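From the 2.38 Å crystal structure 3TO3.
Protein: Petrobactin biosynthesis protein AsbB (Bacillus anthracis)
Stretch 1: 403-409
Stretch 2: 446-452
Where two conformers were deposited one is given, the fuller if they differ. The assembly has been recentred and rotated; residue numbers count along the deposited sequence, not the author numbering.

Stretch 1 403-409: AWLNKYG
Stretch 2 (446-452) VHKEGLP

Residues 403-408 form the last turns of a helix that begins earlier in the chain, with phi/psi near -60/-43 from Ala403 to Asn406, -73/-51 at Lys407 and -96/-12 at Tyr408. Its backbone is tied by Lys407 N to Ala403 O (3.0 Å), Tyr408 N to Trp404 O (2.9 Å) and Gly409 N to Leu405 O (2.9 Å). Gly409 leaves the helix at 87/150, where a CB would be jammed against the preceding carbonyl O, and also sits at the N-cap position of a following helix. Residues 446-452 make a hairpin: strand 446-448, a type I' turn from Lys448 to Leu451, and strand 451-452. Glu449 (45/45) and Gly450 (86/-9) occupy the turn's centre, closed by Lys448 N to Leu451 O (2.8 Å) and Leu451 N to Lys448 O (2.9 Å). The turn packs on the helix with Trp404 CA 5.5 Å from Gly450 CA and Tyr408 CA 7.6 Å from Leu451 CA, burying 325 Å² in all.

Trp404, Lys407 and Tyr408 lie on one helical face, their CA-to-CB bonds toward the hairpin. Trp404 (chi1 m, chi2 -15°) lays its indole against the turn: Gly450 CA stands 3.3 Å from the centroid of the five-membered ring, 12° off its normal, and 3.2 Å from Trp404 CE2. Glycine fits here doubly, since an ideal CB would come 2.3 Å from Trp404 CD1 and would also be jammed against the carbonyl O of Glu449. The Trp404 edge points to the face of buried His447 (chi1 p, chi2 81°), with Trp404 CZ2 3.8 Å from His447 CE1, the six-membered ring and imidazole centroids 4.7 Å apart and the planes at 51°. The imidazole also braces the turn, its ND1 accepting a hydrogen bond from Gly450 N (2.9 Å, 156°).

One turn further along, Tyr408 (chi1 m, chi2 101°) donates from OH to Glu449 O at 2.8 Å, the one hydrogen bond between the stretches, with the acceptor near the plane of the ring. Leu451 (chi1 t, chi2 p) sets CD1 over a ring face, 4.3 Å from the Tyr408 centroid, and CB 3.9 Å from Tyr408 CZ; tyrosine thus combines a polar tip with an apolar surface. At the exposed margin, Lys407 (chi1 and chi2 t) extends NZ to 3.8 Å from OE1 of Glu449 (chi1 m, chi2 t), a long salt bridge. Leu405 is buried but its side chain is out of reach of the hairpin, while Ala403 and Asn406 are exposed and do not reach the hairpin.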

ATOM      1  N   ALA B 403      18.108 -37.644  11.836  1.00 49.22           N
ATOM      2  CA  ALA B 403      19.347 -38.253  12.316  1.00 46.22           C
ATOM      3  C   ALA B 403      19.374 -38.306  13.842  1.00 50.58           C
ATOM      4  O   ALA B 403      19.708 -39.324  14.409  1.00 58.44           O
ATOM      5  CB  ALA B 403      20.580 -37.540  11.781  1.00 39.31           C
ATOM      6  N   TRP B 404      19.005 -37.225  14.515  1.00 45.47           N
ATOM      7  CA  TRP B 404      19.011 -37.251  15.973  1.00 48.30           C
ATOM      8  C   TRP B 404      18.115 -38.350  16.534  1.00 47.97           C
ATOM      9  O   TRP B 404      18.478 -39.026  17.497  1.00 47.15           O
ATOM     10  CB  TRP B 404      18.585 -35.896  16.565  1.00 41.12           C
ATOM     11  CG  TRP B 404      19.500 -34.788  16.203  1.00 46.43           C
ATOM     12  CD1 TRP B 404      20.764 -34.892  15.668  1.00 39.14           C
ATOM     13  CD2 TRP B 404      19.224 -33.388  16.316  1.00 44.08           C
ATOM     14  NE1 TRP B 404      21.284 -33.636  15.463  1.00 46.63           N
ATOM     15  CE2 TRP B 404      20.362 -32.700  15.849  1.00 45.40           C
ATOM     16  CE3 TRP B 404      18.125 -32.651  16.783  1.00 45.39           C
ATOM     17  CZ2 TRP B 404      20.436 -31.310  15.836  1.00 52.04           C
ATOM     18  CZ3 TRP B 404      18.193 -31.279  16.767  1.00 41.38           C
ATOM     19  CH2 TRP B 404      19.344 -30.615  16.297  1.00 48.16           C
ATOM     20  N   LEU B 405      16.918 -38.483  15.979  1.00 48.40           N
ATOM     21  CA  LEU B 405      16.010 -39.493  16.486  1.00 46.70           C
ATOM     22  C   LEU B 405      16.625 -40.888  16.340  1.00 53.11           C
ATOM     23  O   LEU B 405      16.498 -41.702  17.249  1.00 59.34           O
ATOM     24  CB  LEU B 405      14.614 -39.426  15.843  1.00 32.80           C
ATOM     25  CG  LEU B 405      13.819 -38.130  16.018  1.00 42.09           C
ATOM     26  CD1 LEU B 405      12.495 -38.175  15.222  1.00 36.47           C
ATOM     27  CD2 LEU B 405      13.575 -37.879  17.489  1.00 41.09           C
ATOM     28  N   ASN B 406      17.279 -41.133  15.205  0.61 52.22           N
ATOM     29  CA  ASN B 406      17.932 -42.414  14.955  0.61 55.73           C
ATOM     30  C   ASN B 406      19.038 -42.661  15.989  0.61 60.29           C
ATOM     31  O   ASN B 406      19.205 -43.780  16.494  0.61 58.93           O
ATOM     32  CB  ASN B 406      18.490 -42.500  13.514  0.61 52.13           C
ATOM     33  CG  ASN B 406      17.398 -42.502  12.443  0.61 59.74           C
ATOM     34  OD1 ASN B 406      16.212 -42.667  12.731  0.61 65.54           O
ATOM     35  ND2 ASN B 406      17.804 -42.313  11.194  0.61 66.92           N
ATOM     36  N   LYS B 407      19.774 -41.601  16.318  1.00 61.39           N
ATOM     37  CA  LYS B 407      20.915 -41.694  17.230  1.00 61.46           C
ATOM     38  C   LYS B 407      20.511 -41.906  18.697  1.00 60.52           C
ATOM     39  O   LYS B 407      21.062 -42.777  19.367  1.00 60.00           O
ATOM     40  CB  LYS B 407      21.844 -40.478  17.092  1.00 58.52           C
ATOM     41  CG  LYS B 407      23.225 -40.638  17.734  1.00 58.87           C
ATOM     42  CD  LYS B 407      23.905 -39.287  18.037  1.00 62.02           C
ATOM     43  CE  LYS B 407      25.401 -39.357  17.740  1.00 64.52           C
ATOM     44  NZ  LYS B 407      26.225 -38.386  18.524  1.00 65.90           N
ATOM     45  N   TYR B 408      19.611 -41.080  19.222  1.00 54.16           N
ATOM     46  CA  TYR B 408      19.250 -41.215  20.632  1.00 54.36           C
ATOM     47  C   TYR B 408      18.014 -42.033  20.950  1.00 52.96           C
ATOM     48  O   TYR B 408      17.791 -42.407  22.111  1.00 55.08           O
ATOM     49  CB  TYR B 408      19.121 -39.841  21.278  1.00 52.10           C
ATOM     50  CG  TYR B 408      20.353 -39.030  21.097  1.00 51.63           C
ATOM     51  CD1 TYR B 408      20.417 -38.040  20.130  1.00 45.23           C
ATOM     52  CD2 TYR B 408      21.467 -39.262  21.888  1.00 58.03           C
ATOM     53  CE1 TYR B 408      21.573 -37.289  19.960  1.00 49.79           C
ATOM     54  CE2 TYR B 408      22.620 -38.528  21.732  1.00 59.79           C
ATOM     55  CZ  TYR B 408      22.681 -37.546  20.764  1.00 58.22           C
ATOM     56  OH  TYR B 408      23.848 -36.824  20.610  1.00 54.06           O
ATOM     57  N   GLY B 409      17.234 -42.352  19.929  1.00 48.60           N
ATOM     58  CA  GLY B 409      15.939 -42.980  20.160  1.00 43.96           C
ATOM     59  C   GLY B 409      14.901 -41.890  20.387  1.00 48.47           C
ATOM     60  O   GLY B 409      15.212 -40.831  20.912  1.00 51.75           O
ATOM     61  N   VAL B 446      19.407 -25.331  22.744  1.00 41.96           N
ATOM     62  CA  VAL B 446      20.842 -25.554  22.746  1.00 46.46           C
ATOM     63  C   VAL B 446      21.097 -27.051  22.910  1.00 49.80           C
ATOM     64  O   VAL B 446      20.504 -27.706  23.769  1.00 50.69           O
ATOM     65  CB  VAL B 446      21.518 -24.800  23.874  1.00 48.49           C
ATOM     66  CG1 VAL B 446      23.033 -25.054  23.854  1.00 42.87           C
ATOM     67  CG2 VAL B 446      21.223 -23.331  23.735  1.00 43.05           C
ATOM     68  N   HIS B 447      21.953 -27.604  22.061  1.00 45.62           N
ATOM     69  CA  HIS B 447      22.109 -29.050  22.017  1.00 43.20           C
ATOM     70  C   HIS B 447      23.569 -29.421  21.814  1.00 48.86           C
ATOM     71  O   HIS B 447      24.396 -28.584  21.421  1.00 50.76           O
ATOM     72  CB  HIS B 447      21.262 -29.632  20.880  1.00 48.21           C
ATOM     73  CG  HIS B 447      21.756 -29.256  19.516  1.00 47.44           C
ATOM     74  ND1 HIS B 447      22.804 -29.909  18.900  1.00 43.89           N
ATOM     75  CD2 HIS B 447      21.361 -28.285  18.655  1.00 43.44           C
ATOM     76  CE1 HIS B 447      23.034 -29.355  17.720  1.00 48.40           C
ATOM     77  NE2 HIS B 447      22.178 -28.363  17.551  1.00 46.79           N
ATOM     78  N   LYS B 448      23.907 -30.673  22.091  1.00 51.08           N
ATOM     79  CA  LYS B 448      25.264 -31.137  21.808  1.00 55.70           C
ATOM     80  C   LYS B 448      25.134 -32.301  20.835  1.00 58.43           C
ATOM     81  O   LYS B 448      24.690 -33.407  21.203  1.00 51.44           O
ATOM     82  CB  LYS B 448      25.928 -31.566  23.119  1.00 63.99           C
ATOM     83  CG  LYS B 448      27.406 -31.783  23.050  1.00 77.58           C
ATOM     84  CD  LYS B 448      27.982 -31.821  24.457  1.00 92.45           C
ATOM     85  CE  LYS B 448      27.426 -30.672  25.314  1.00 99.39           C
ATOM     86  NZ  LYS B 448      28.501 -29.963  26.097  1.00107.09           N
ATOM     87  N   GLU B 449      25.519 -32.060  19.586  1.00 56.03           N
ATOM     88  CA  GLU B 449      25.296 -33.071  18.564  1.00 59.24           C
ATOM     89  C   GLU B 449      23.872 -33.666  18.665  1.00 56.25           C
ATOM     90  O   GLU B 449      23.698 -34.893  18.596  1.00 54.62           O
ATOM     91  CB  GLU B 449      26.360 -34.173  18.641  1.00 53.31           C
ATOM     92  CG  GLU B 449      27.781 -33.708  18.331  1.00 68.13           C
ATOM     93  CD  GLU B 449      28.778 -34.877  18.354  1.00 98.53           C
ATOM     94  OE1 GLU B 449      28.785 -35.656  19.344  1.00101.60           O
ATOM     95  OE2 GLU B 449      29.545 -35.034  17.375  1.00112.45           O
ATOM     96  N   GLY B 450      22.874 -32.796  18.842  1.00 49.10           N
ATOM     97  CA  GLY B 450      21.480 -33.201  18.849  1.00 42.22           C
ATOM     98  C   GLY B 450      20.913 -33.671  20.178  1.00 43.86           C
ATOM     99  O   GLY B 450      19.715 -33.904  20.297  1.00 40.67           O
ATOM    100  N   LEU B 451      21.778 -33.838  21.172  1.00 49.35           N
ATOM    101  CA  LEU B 451      21.353 -34.134  22.534  1.00 50.28           C
ATOM    102  C   LEU B 451      20.897 -32.835  23.194  1.00 49.83           C
ATOM    103  O   LEU B 451      21.676 -31.887  23.269  1.00 52.46           O
ATOM    104  CB  LEU B 451      22.524 -34.676  23.343  1.00 54.75           C
ATOM    105  CG  LEU B 451      22.150 -35.034  24.778  1.00 63.51           C
ATOM    106  CD1 LEU B 451      21.310 -36.295  24.731  1.00 67.59           C
ATOM    107  CD2 LEU B 451      23.374 -35.220  25.689  1.00 67.89           C
ATOM    108  N   PRO B 452      19.634 -32.780  23.652  1.00 46.14           N
ATOM    109  CA  PRO B 452      19.147 -31.509  24.202  1.00 45.59           C
ATOM    110  C   PRO B 452      19.838 -31.165  25.516  1.00 51.05           C
ATOM    111  O   PRO B 452      19.875 -31.992  26.427  1.00 50.49           O
ATOM    112  CB  PRO B 452      17.644 -31.764  24.400  1.00 47.75           C
ATOM    113  CG  PRO B 452      17.320 -32.903  23.392  1.00 42.86           C
ATOM    114  CD  PRO B 452      18.553 -33.767  23.477  1.00 44.27           C
TER